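Local coordinates for RabGDI protein (PDB 3P1W) that probably acts as a Rab GDP-dissociation inhibitor that keeps Rab GTPases in the GDP-bound form in the malaria parasite, at residues Ile140-Ala145 with Glu339-Asn344; Asn335-Thr340 with Tyr378-Ser383; Ile361-Val366 with Leu399-Thr404. All coordinates share one frame; numbering follows the deposited sequence.

All three contacts lie on one large mixed sheet and its attached loops, on the same side of the chain's centre. Interactions 2 and 3 are closest, their centres about 4 Å apart. They sit on the neighbouring antiparallel strands 378-385 and 361-367, and their segments alternate along the chain. The centre of interaction 1 lies about 11 Å from that of interaction 2 and 12 Å from that of interaction 3. It shares E339 and T340 with interaction 2, so the connection between strands 320-333 and 346-350 serves both. Along the chain, interaction 1 closes before interaction 3 opens. Together they pack this connection and the turn after helix 396-400 against the sheet, which includes strand 138-142.

Interaction 1. Residues Ile140-Ala145 with Glu339-Asn344; sequences IHKVPA and ETNQTN
I140 reaches E339 and T340 with one arm of its side chain. Its CB already points at the loop, and the extended chi2 (180°) carries CD1 further. There I140 CD1 meets the methyl CG2 of T340 at 3.6 Å, the two side chains meeting at a slant. The same CD1 also lies 3.9 Å from the backbone O of E339. One water joins the two backbones. It donates to I140 O at 2.9 Å and to E339 O at 2.6 Å, so both carbonyl oxygens act as acceptors in the bridge.

I140 and K142 belong to strand 138-142, which pairs antiparallel with strand 117-129. Between them, H141 points away from the loop and its backbone bonds to V125 of that neighbour. The loop facing I140 and K142 turns the chain from strand 320-333 into strand 346-350. It contains a type I' beta turn from T340 to T343. T340 O accepts two bonds within this turn, from T343 N at 3.0 Å and from T343 OG1 at 2.8 Å. The T343 hydroxyl comes in tilted 19° from the carbonyl plane. The T340 hydroxyl has its own partner in I337.

K142 extends its aliphatic chain across N341 at about a right angle. K142 CE packs 3.6 Å from N341 ND2, a contact of a methylene and an amide. That amide nitrogen is hydrogen-bonded to the hydroxyl of Y124 on strand 117-129, which helps fix the group that K142 crosses.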
loop_
_atom_site.group_PDB
_atom_site.type_symbol
_atom_site.label_atom_id
_atom_site.label_comp_id
_atom_site.label_asym_id
_atom_site.label_seq_id
_atom_site.Cartn_x
_atom_site.Cartn_y
_atom_site.Cartn_z
ATOM N N ILE A 140 -0.186 -10.029 -19.374
ATOM C CA ILE A 140 0.703 -9.341 -18.443
ATOM C C ILE A 140 2.163 -9.474 -18.824
ATOM O O ILE A 140 2.569 -10.469 -19.460
ATOM C CB ILE A 140 0.470 -9.797 -17.001
ATOM C CG1 ILE A 140 0.787 -11.287 -16.847
ATOM C CG2 ILE A 140 -0.976 -9.444 -16.578
ATOM C CD1 ILE A 140 0.601 -11.857 -15.445
ATOM N N HIS A 141 2.932 -8.447 -18.462
ATOM C CA HIS A 141 4.296 -8.259 -18.929
ATOM C C HIS A 141 5.168 -7.651 -17.824
ATOM O O HIS A 141 4.688 -6.875 -17.008
ATOM C CB HIS A 141 4.308 -7.319 -20.143
ATOM C CG HIS A 141 3.241 -7.610 -21.159
ATOM N ND1 HIS A 141 3.465 -8.376 -22.287
ATOM C CD2 HIS A 141 1.943 -7.219 -21.221
ATOM C CE1 HIS A 141 2.345 -8.466 -22.982
ATOM N NE2 HIS A 141 1.406 -7.767 -22.363
ATOM N N LYS A 142 6.447 -8.015 -17.812
ATOM C CA LYS A 142 7.411 -7.403 -16.922
ATOM C C LYS A 142 7.471 -5.925 -17.186
ATOM O O LYS A 142 7.424 -5.500 -18.341
ATOM C CB LYS A 142 8.805 -7.950 -17.150
ATOM C CG LYS A 142 9.052 -9.309 -16.595
ATOM C CD LYS A 142 10.490 -9.739 -17.002
ATOM C CE LYS A 142 10.947 -11.007 -16.300
ATOM N NZ LYS A 142 12.374 -11.340 -16.690
ATOM N N VAL A 143 7.526 -5.155 -16.106
ATOM C CA VAL A 143 7.661 -3.715 -16.181
ATOM C C VAL A 143 9.139 -3.383 -16.386
ATOM O O VAL A 143 9.957 -3.693 -15.527
ATOM C CB VAL A 143 7.185 -3.038 -14.905
ATOM C CG1 VAL A 143 7.463 -1.547 -14.976
ATOM C CG2 VAL A 143 5.664 -3.334 -14.675
ATOM N N PRO A 144 9.474 -2.748 -17.517
ATOM C CA PRO A 144 10.881 -2.424 -17.759
ATOM C C PRO A 144 11.309 -1.240 -16.930
ATOM O O PRO A 144 10.561 -0.265 -16.793
ATOM C CB PRO A 144 10.926 -2.108 -19.251
ATOM C CG PRO A 144 9.557 -1.723 -19.615
ATOM C CD PRO A 144 8.607 -2.359 -18.645
ATOM N N ALA A 145 12.488 -1.352 -16.326
ATOM C CA ALA A 145 12.975 -0.315 -15.430
ATOM C C ALA A 145 14.375 0.182 -15.760
ATOM O O ALA A 145 14.877 1.035 -15.060
ATOM C CB ALA A 145 12.910 -0.801 -13.985
ATOM N N GLU A 339 2.485 -16.962 -16.400
ATOM C CA GLU A 339 3.089 -15.837 -17.125
ATOM C C GLU A 339 3.769 -14.780 -16.223
ATOM O O GLU A 339 3.915 -13.605 -16.606
ATOM C CB GLU A 339 2.070 -15.164 -18.063
ATOM C CG GLU A 339 1.169 -16.132 -18.888
ATOM C CD GLU A 339 1.935 -17.207 -19.703
ATOM O OE1 GLU A 339 3.044 -16.929 -20.208
ATOM O OE2 GLU A 339 1.393 -18.333 -19.867
ATOM N N THR A 340 4.186 -15.190 -15.028
ATOM C CA THR A 340 4.986 -14.338 -14.164
ATOM C C THR A 340 6.318 -15.038 -13.873
ATOM O O THR A 340 6.934 -14.819 -12.830
ATOM C CB THR A 340 4.258 -14.009 -12.850
ATOM O OG1 THR A 340 3.987 -15.215 -12.146
ATOM C CG2 THR A 340 2.967 -13.299 -13.140
ATOM N N ASN A 341 6.757 -15.871 -14.814
ATOM C CA ASN A 341 8.089 -16.449 -14.762
ATOM C C ASN A 341 8.319 -17.274 -13.493
ATOM O O ASN A 341 9.421 -17.318 -12.947
ATOM C CB ASN A 341 9.106 -15.299 -14.927
ATOM C CG ASN A 341 8.952 -14.601 -16.274
ATOM O OD1 ASN A 341 9.355 -15.154 -17.313
ATOM N ND2 ASN A 341 8.337 -13.425 -16.283
ATOM N N GLN A 342 7.249 -17.926 -13.029
ATOM C CA GLN A 342 7.279 -18.765 -11.836
ATOM C C GLN A 342 7.782 -18.011 -10.603
ATOM O O GLN A 342 8.361 -18.611 -9.689
ATOM C CB GLN A 342 8.106 -20.052 -12.076
ATOM C CG GLN A 342 7.534 -20.994 -13.154
ATOM C CD GLN A 342 6.146 -21.527 -12.790
ATOM O OE1 GLN A 342 5.134 -21.082 -13.342
ATOM N NE2 GLN A 342 6.094 -22.475 -11.851
ATOM N N THR A 343 7.539 -16.704 -10.563
ATOM C CA THR A 343 7.982 -15.889 -9.413
ATOM C C THR A 343 7.297 -16.304 -8.111
ATOM O O THR A 343 6.133 -16.729 -8.108
ATOM C CB THR A 343 7.780 -14.384 -9.636
ATOM O OG1 THR A 343 6.440 -14.130 -10.114
ATOM C CG2 THR A 343 8.839 -13.851 -10.627
ATOM N N ASN A 344 8.039 -16.196 -7.013
ATOM C CA ASN A 344 7.534 -16.570 -5.680
ATOM C C ASN A 344 6.864 -15.396 -4.977
ATOM O O ASN A 344 6.217 -15.564 -3.932
ATOM C CB ASN A 344 8.668 -17.129 -4.824
ATOM C CG ASN A 344 9.122 -18.485 -5.292
ATOM O OD1 ASN A 344 8.302 -19.336 -5.617
ATOM N ND2 ASN A 344 10.426 -18.694 -5.347
HETATM O O HOH W 1 4.604 -12.351 -18.765
#

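Interaction 2. Residues Asn335-Thr340 with Tyr378-Ser383; sequences NPIPET and YIAIVS
The ring of Y378 packs one face against the peptide that joins N335 to P336. P336 N sits over the ring centre, 3.5 Å above the plane. N335 C lies 3.4 Å above the same face, nearer the rim. The pyrrolidine covers the phenol end: P336 CD is 3.5 Å from Y378 CZ, and P336 CG is 3.4 Å from Y378 OH. The proline and tyrosine side chains are set at an angle to each other. With CG anti to the carbonyl carbon (chi1 -55°), the Y378 ring lies face-on against the N335-P336 peptide. Two residues further along from N335 and Y378, I337 CD1 approaches A380 CB at 4.3 Å, a looser apolar contact.

Behind these residues, a type II beta turn runs from I337 to T340. T340 OG1 donates to I337 O at 2.6 Å, whereas the backbone bond from T340 N to the same oxygen is weak. The side-chain bond probably helps hold the turn that follows I337. I337 also touches L365, I348 and L402, while Y378 packs on L365 and S367.

Backbone hydrogen bonds pair Y378 with L333 and A380 with C331 of strand 320-333. The loop that follows strand 320-333 thus packs over a face of strand 378-385, its antiparallel neighbour, within the large mixed sheet of this Rab GDI family protein.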
loop_
_atom_site.group_PDB
_atom_site.type_symbol
_atom_site.label_atom_id
_atom_site.label_comp_id
_atom_site.label_asym_id
_atom_site.label_seq_id
_atom_site.Cartn_x
_atom_site.Cartn_y
_atom_site.Cartn_z
ATOM N N ASN A 335 0.041 -23.133 -7.555
ATOM C CA ASN A 335 1.223 -22.831 -8.367
ATOM C C ASN A 335 1.376 -21.329 -8.536
ATOM O O ASN A 335 0.419 -20.593 -8.277
ATOM C CB ASN A 335 1.075 -23.470 -9.740
ATOM C CG ASN A 335 1.300 -24.968 -9.708
ATOM O OD1 ASN A 335 2.402 -25.447 -9.361
ATOM N ND2 ASN A 335 0.258 -25.724 -10.035
ATOM N N PRO A 336 2.565 -20.866 -8.981
ATOM C CA PRO A 336 2.684 -19.439 -9.288
ATOM C C PRO A 336 1.663 -18.958 -10.319
ATOM O O PRO A 336 1.117 -19.756 -11.098
ATOM C CB PRO A 336 4.104 -19.312 -9.866
ATOM C CG PRO A 336 4.850 -20.524 -9.335
ATOM C CD PRO A 336 3.807 -21.608 -9.305
ATOM N N ILE A 337 1.415 -17.655 -10.339
ATOM C CA ILE A 337 0.551 -17.045 -11.342
ATOM C C ILE A 337 1.123 -17.320 -12.750
ATOM O O ILE A 337 2.282 -16.988 -13.014
ATOM C CB ILE A 337 0.413 -15.527 -11.140
ATOM C CG1 ILE A 337 -0.338 -15.216 -9.819
ATOM C CG2 ILE A 337 -0.329 -14.880 -12.294
ATOM C CD1 ILE A 337 -0.370 -13.725 -9.465
ATOM N N PRO A 338 0.303 -17.877 -13.660
ATOM C CA PRO A 338 0.813 -18.103 -15.026
ATOM C C PRO A 338 1.393 -16.819 -15.645
ATOM O O PRO A 338 0.888 -15.714 -15.384
ATOM C CB PRO A 338 -0.424 -18.605 -15.776
ATOM C CG PRO A 338 -1.219 -19.308 -14.689
ATOM C CD PRO A 338 -1.055 -18.414 -13.492
ATOM N N GLU A 339 2.485 -16.962 -16.400
ATOM C CA GLU A 339 3.089 -15.837 -17.125
ATOM C C GLU A 339 3.769 -14.780 -16.223
ATOM O O GLU A 339 3.915 -13.605 -16.606
ATOM C CB GLU A 339 2.070 -15.164 -18.063
ATOM C CG GLU A 339 1.169 -16.132 -18.888
ATOM C CD GLU A 339 1.935 -17.207 -19.703
ATOM O OE1 GLU A 339 3.044 -16.929 -20.208
ATOM O OE2 GLU A 339 1.393 -18.333 -19.867
ATOM N N THR A 340 4.186 -15.190 -15.028
ATOM C CA THR A 340 4.986 -14.338 -14.164
ATOM C C THR A 340 6.318 -15.038 -13.873
ATOM O O THR A 340 6.934 -14.819 -12.830
ATOM C CB THR A 340 4.258 -14.009 -12.850
ATOM O OG1 THR A 340 3.987 -15.215 -12.146
ATOM C CG2 THR A 340 2.967 -13.299 -13.140
ATOM N N TYR A 378 0.605 -20.776 -2.733
ATOM C CA TYR A 378 0.780 -19.362 -2.994
ATOM C C TYR A 378 -0.507 -18.634 -2.619
ATOM O O TYR A 378 -1.598 -19.228 -2.634
ATOM C CB TYR A 378 1.071 -19.108 -4.477
ATOM C CG TYR A 378 2.254 -19.888 -4.991
ATOM C CD1 TYR A 378 3.463 -19.266 -5.211
ATOM C CD2 TYR A 378 2.171 -21.255 -5.204
ATOM C CE1 TYR A 378 4.560 -19.973 -5.646
ATOM C CE2 TYR A 378 3.259 -21.978 -5.649
ATOM C CZ TYR A 378 4.452 -21.322 -5.867
ATOM O OH TYR A 378 5.556 -22.005 -6.310
ATOM N N ILE A 379 -0.365 -17.347 -2.339
ATOM C CA ILE A 379 -1.492 -16.471 -2.084
ATOM C C ILE A 379 -1.468 -15.280 -3.046
ATOM O O ILE A 379 -0.490 -14.532 -3.072
ATOM C CB ILE A 379 -1.462 -15.952 -0.629
ATOM C CG1 ILE A 379 -1.855 -17.065 0.325
ATOM C CG2 ILE A 379 -2.447 -14.850 -0.440
ATOM C CD1 ILE A 379 -3.307 -17.366 0.251
ATOM N N ALA A 380 -2.537 -15.113 -3.829
ATOM C CA ALA A 380 -2.702 -13.947 -4.693
ATOM C C ALA A 380 -3.870 -13.133 -4.151
ATOM O O ALA A 380 -4.936 -13.680 -3.907
ATOM C CB ALA A 380 -2.980 -14.381 -6.166
ATOM N N ILE A 381 -3.649 -11.840 -3.978
ATOM C CA ILE A 381 -4.641 -10.940 -3.421
ATOM C C ILE A 381 -5.006 -9.905 -4.471
ATOM O O ILE A 381 -4.191 -9.061 -4.848
ATOM C CB ILE A 381 -4.119 -10.263 -2.153
ATOM C CG1 ILE A 381 -3.550 -11.322 -1.183
ATOM C CG2 ILE A 381 -5.258 -9.419 -1.508
ATOM C CD1 ILE A 381 -2.034 -11.643 -1.329
ATOM N N VAL A 382 -6.246 -10.001 -4.941
ATOM C CA VAL A 382 -6.783 -9.084 -5.942
ATOM C C VAL A 382 -7.501 -7.967 -5.215
ATOM O O VAL A 382 -8.330 -8.251 -4.375
ATOM C CB VAL A 382 -7.755 -9.803 -6.879
ATOM C CG1 VAL A 382 -8.356 -8.813 -7.892
ATOM C CG2 VAL A 382 -7.069 -10.989 -7.620
ATOM N N SER A 383 -7.223 -6.704 -5.557
ATOM C CA SER A 383 -7.859 -5.582 -4.914
ATOM C C SER A 383 -8.360 -4.596 -5.957
ATOM O O SER A 383 -7.682 -4.349 -6.981
ATOM C CB SER A 383 -6.874 -4.900 -3.935
ATOM O OG SER A 383 -5.666 -4.529 -4.606
#

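Interaction 3. Residues Ile361-Val366 with Leu399-Thr404; sequences IYINLV and LELLGT
I363 presents two separate methyls to two leucines, L401 and L402. Its CG1 is anti to the carbonyl carbon (chi1 -48°) and chi2 is extended, so CD1 projects well beyond the strand. I363 CD1 meets L401 CD1 at 3.9 Å. The other branch, I363 CG2, lies 4.1 Å from L402 CD2. That leucine methyl also comes within 4.2 Å of I363 CD1, so it touches both branches of the isoleucine. Each leucine side chain runs at a slant to I363, and methyls alone make these contacts.

The turn that follows helix 396-400 packs here on a face of the sheet. I363 lies on strand 361-367, held between strands 346-350 and 378-385, while L401 and L402 follow the helix. Strand 405-418 begins shortly afterwards.

The backbone bond from L402 N to L399 O, 3.1 Å long, closes a turn from L399 to L402. The turn brings both leucines to the same isoleucine. G403 then leaves helical geometry with a phi of 76°. L402 extends the apolar patch to C331 and L333 of strand 320-333, and I363 rests on I348 of strand 346-350.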
loop_
_atom_site.group_PDB
_atom_site.type_symbol
_atom_site.label_atom_id
_atom_site.label_comp_id
_atom_site.label_asym_id
_atom_site.label_seq_id
_atom_site.Cartn_x
_atom_site.Cartn_y
_atom_site.Cartn_z
ATOM N N ILE A 361 -6.895 -1.910 -11.027
ATOM C CA ILE A 361 -6.981 -3.135 -10.219
ATOM C C ILE A 361 -5.567 -3.651 -10.004
ATOM O O ILE A 361 -4.684 -3.457 -10.865
ATOM C CB ILE A 361 -7.925 -4.159 -10.861
ATOM C CG1 ILE A 361 -9.358 -3.571 -10.880
ATOM C CG2 ILE A 361 -7.888 -5.501 -10.144
ATOM C CD1 ILE A 361 -10.449 -4.491 -11.489
ATOM N N TYR A 362 -5.346 -4.282 -8.855
ATOM C CA TYR A 362 -4.024 -4.707 -8.430
ATOM C C TYR A 362 -4.035 -6.154 -7.958
ATOM O O TYR A 362 -5.014 -6.618 -7.410
ATOM C CB TYR A 362 -3.527 -3.802 -7.304
ATOM C CG TYR A 362 -3.668 -2.308 -7.565
ATOM C CD1 TYR A 362 -2.596 -1.568 -8.065
ATOM C CD2 TYR A 362 -4.877 -1.636 -7.333
ATOM C CE1 TYR A 362 -2.701 -0.208 -8.305
ATOM C CE2 TYR A 362 -5.003 -0.270 -7.580
ATOM C CZ TYR A 362 -3.918 0.440 -8.060
ATOM O OH TYR A 362 -4.023 1.776 -8.321
ATOM N N ILE A 363 -2.927 -6.863 -8.171
ATOM C CA ILE A 363 -2.770 -8.226 -7.672
ATOM C C ILE A 363 -1.384 -8.366 -7.051
ATOM O O ILE A 363 -0.379 -8.091 -7.721
ATOM C CB ILE A 363 -2.924 -9.295 -8.758
ATOM C CG1 ILE A 363 -4.170 -9.056 -9.602
ATOM C CG2 ILE A 363 -2.848 -10.689 -8.139
ATOM C CD1 ILE A 363 -4.397 -10.060 -10.779
ATOM N N ASN A 364 -1.331 -8.752 -5.775
ATOM C CA ASN A 364 -0.067 -9.132 -5.134
ATOM C C ASN A 364 0.002 -10.627 -4.948
ATOM O O ASN A 364 -1.010 -11.261 -4.720
ATOM C CB ASN A 364 0.095 -8.428 -3.811
ATOM C CG ASN A 364 0.576 -7.016 -3.992
ATOM O OD1 ASN A 364 1.022 -6.637 -5.092
ATOM N ND2 ASN A 364 0.492 -6.219 -2.940
ATOM N N LEU A 365 1.201 -11.185 -5.069
ATOM C CA LEU A 365 1.399 -12.610 -4.930
ATOM C C LEU A 365 2.542 -12.789 -3.931
ATOM O O LEU A 365 3.604 -12.165 -4.099
ATOM C CB LEU A 365 1.748 -13.230 -6.299
ATOM C CG LEU A 365 2.061 -14.707 -6.467
ATOM C CD1 LEU A 365 3.413 -15.110 -5.887
ATOM C CD2 LEU A 365 0.945 -15.621 -5.926
ATOM N N VAL A 366 2.296 -13.626 -2.911
ATOM C CA VAL A 366 3.289 -14.016 -1.935
ATOM C C VAL A 366 3.173 -15.492 -1.595
ATOM O O VAL A 366 2.176 -16.146 -1.906
ATOM C CB VAL A 366 3.185 -13.145 -0.679
ATOM C CG1 VAL A 366 3.712 -11.716 -0.965
ATOM C CG2 VAL A 366 1.742 -13.116 -0.200
ATOM N N LEU A 399 -9.200 -12.338 -11.759
ATOM C CA LEU A 399 -9.127 -13.679 -11.187
ATOM C C LEU A 399 -8.775 -14.727 -12.236
ATOM O O LEU A 399 -8.113 -15.705 -11.910
ATOM C CB LEU A 399 -10.426 -14.066 -10.505
ATOM C CG LEU A 399 -10.768 -13.352 -9.201
ATOM C CD1 LEU A 399 -12.247 -13.636 -8.790
ATOM C CD2 LEU A 399 -9.796 -13.742 -8.104
ATOM N N GLU A 400 -9.212 -14.512 -13.477
ATOM C CA GLU A 400 -8.866 -15.434 -14.578
ATOM C C GLU A 400 -7.380 -15.497 -14.882
ATOM O O GLU A 400 -6.934 -16.438 -15.541
ATOM C CB GLU A 400 -9.630 -15.086 -15.866
ATOM C CG GLU A 400 -11.100 -15.306 -15.759
ATOM C CD GLU A 400 -11.864 -14.882 -17.034
ATOM O OE1 GLU A 400 -11.237 -14.479 -18.042
ATOM O OE2 GLU A 400 -13.106 -14.918 -16.986
ATOM N N LEU A 401 -6.614 -14.499 -14.430
ATOM C CA LEU A 401 -5.179 -14.507 -14.613
ATOM C C LEU A 401 -4.447 -15.518 -13.737
ATOM O O LEU A 401 -3.294 -15.826 -14.011
ATOM C CB LEU A 401 -4.588 -13.120 -14.349
ATOM C CG LEU A 401 -5.074 -11.981 -15.227
ATOM C CD1 LEU A 401 -4.583 -10.653 -14.641
ATOM C CD2 LEU A 401 -4.557 -12.217 -16.682
ATOM N N LEU A 402 -5.104 -16.031 -12.686
ATOM C CA LEU A 402 -4.378 -16.689 -11.576
ATOM C C LEU A 402 -4.151 -18.200 -11.708
ATOM O O LEU A 402 -3.464 -18.793 -10.877
ATOM C CB LEU A 402 -5.130 -16.440 -10.268
ATOM C CG LEU A 402 -5.408 -14.981 -9.883
ATOM C CD1 LEU A 402 -6.128 -14.911 -8.514
ATOM C CD2 LEU A 402 -4.094 -14.143 -9.892
ATOM N N GLY A 403 -4.729 -18.809 -12.739
ATOM C CA GLY A 403 -4.725 -20.248 -12.879
ATOM C C GLY A 403 -5.735 -20.845 -11.928
ATOM O O GLY A 403 -6.724 -20.198 -11.557
ATOM N N THR A 404 -5.486 -22.083 -11.523
ATOM C CA THR A 404 -6.420 -22.791 -10.669
ATOM C C THR A 404 -6.418 -22.208 -9.269
ATOM O O THR A 404 -5.377 -22.148 -8.613
ATOM C CB THR A 404 -6.064 -24.275 -10.599
ATOM O OG1 THR A 404 -6.172 -24.816 -11.919
ATOM C CG2 THR A 404 -7.029 -25.001 -9.667
#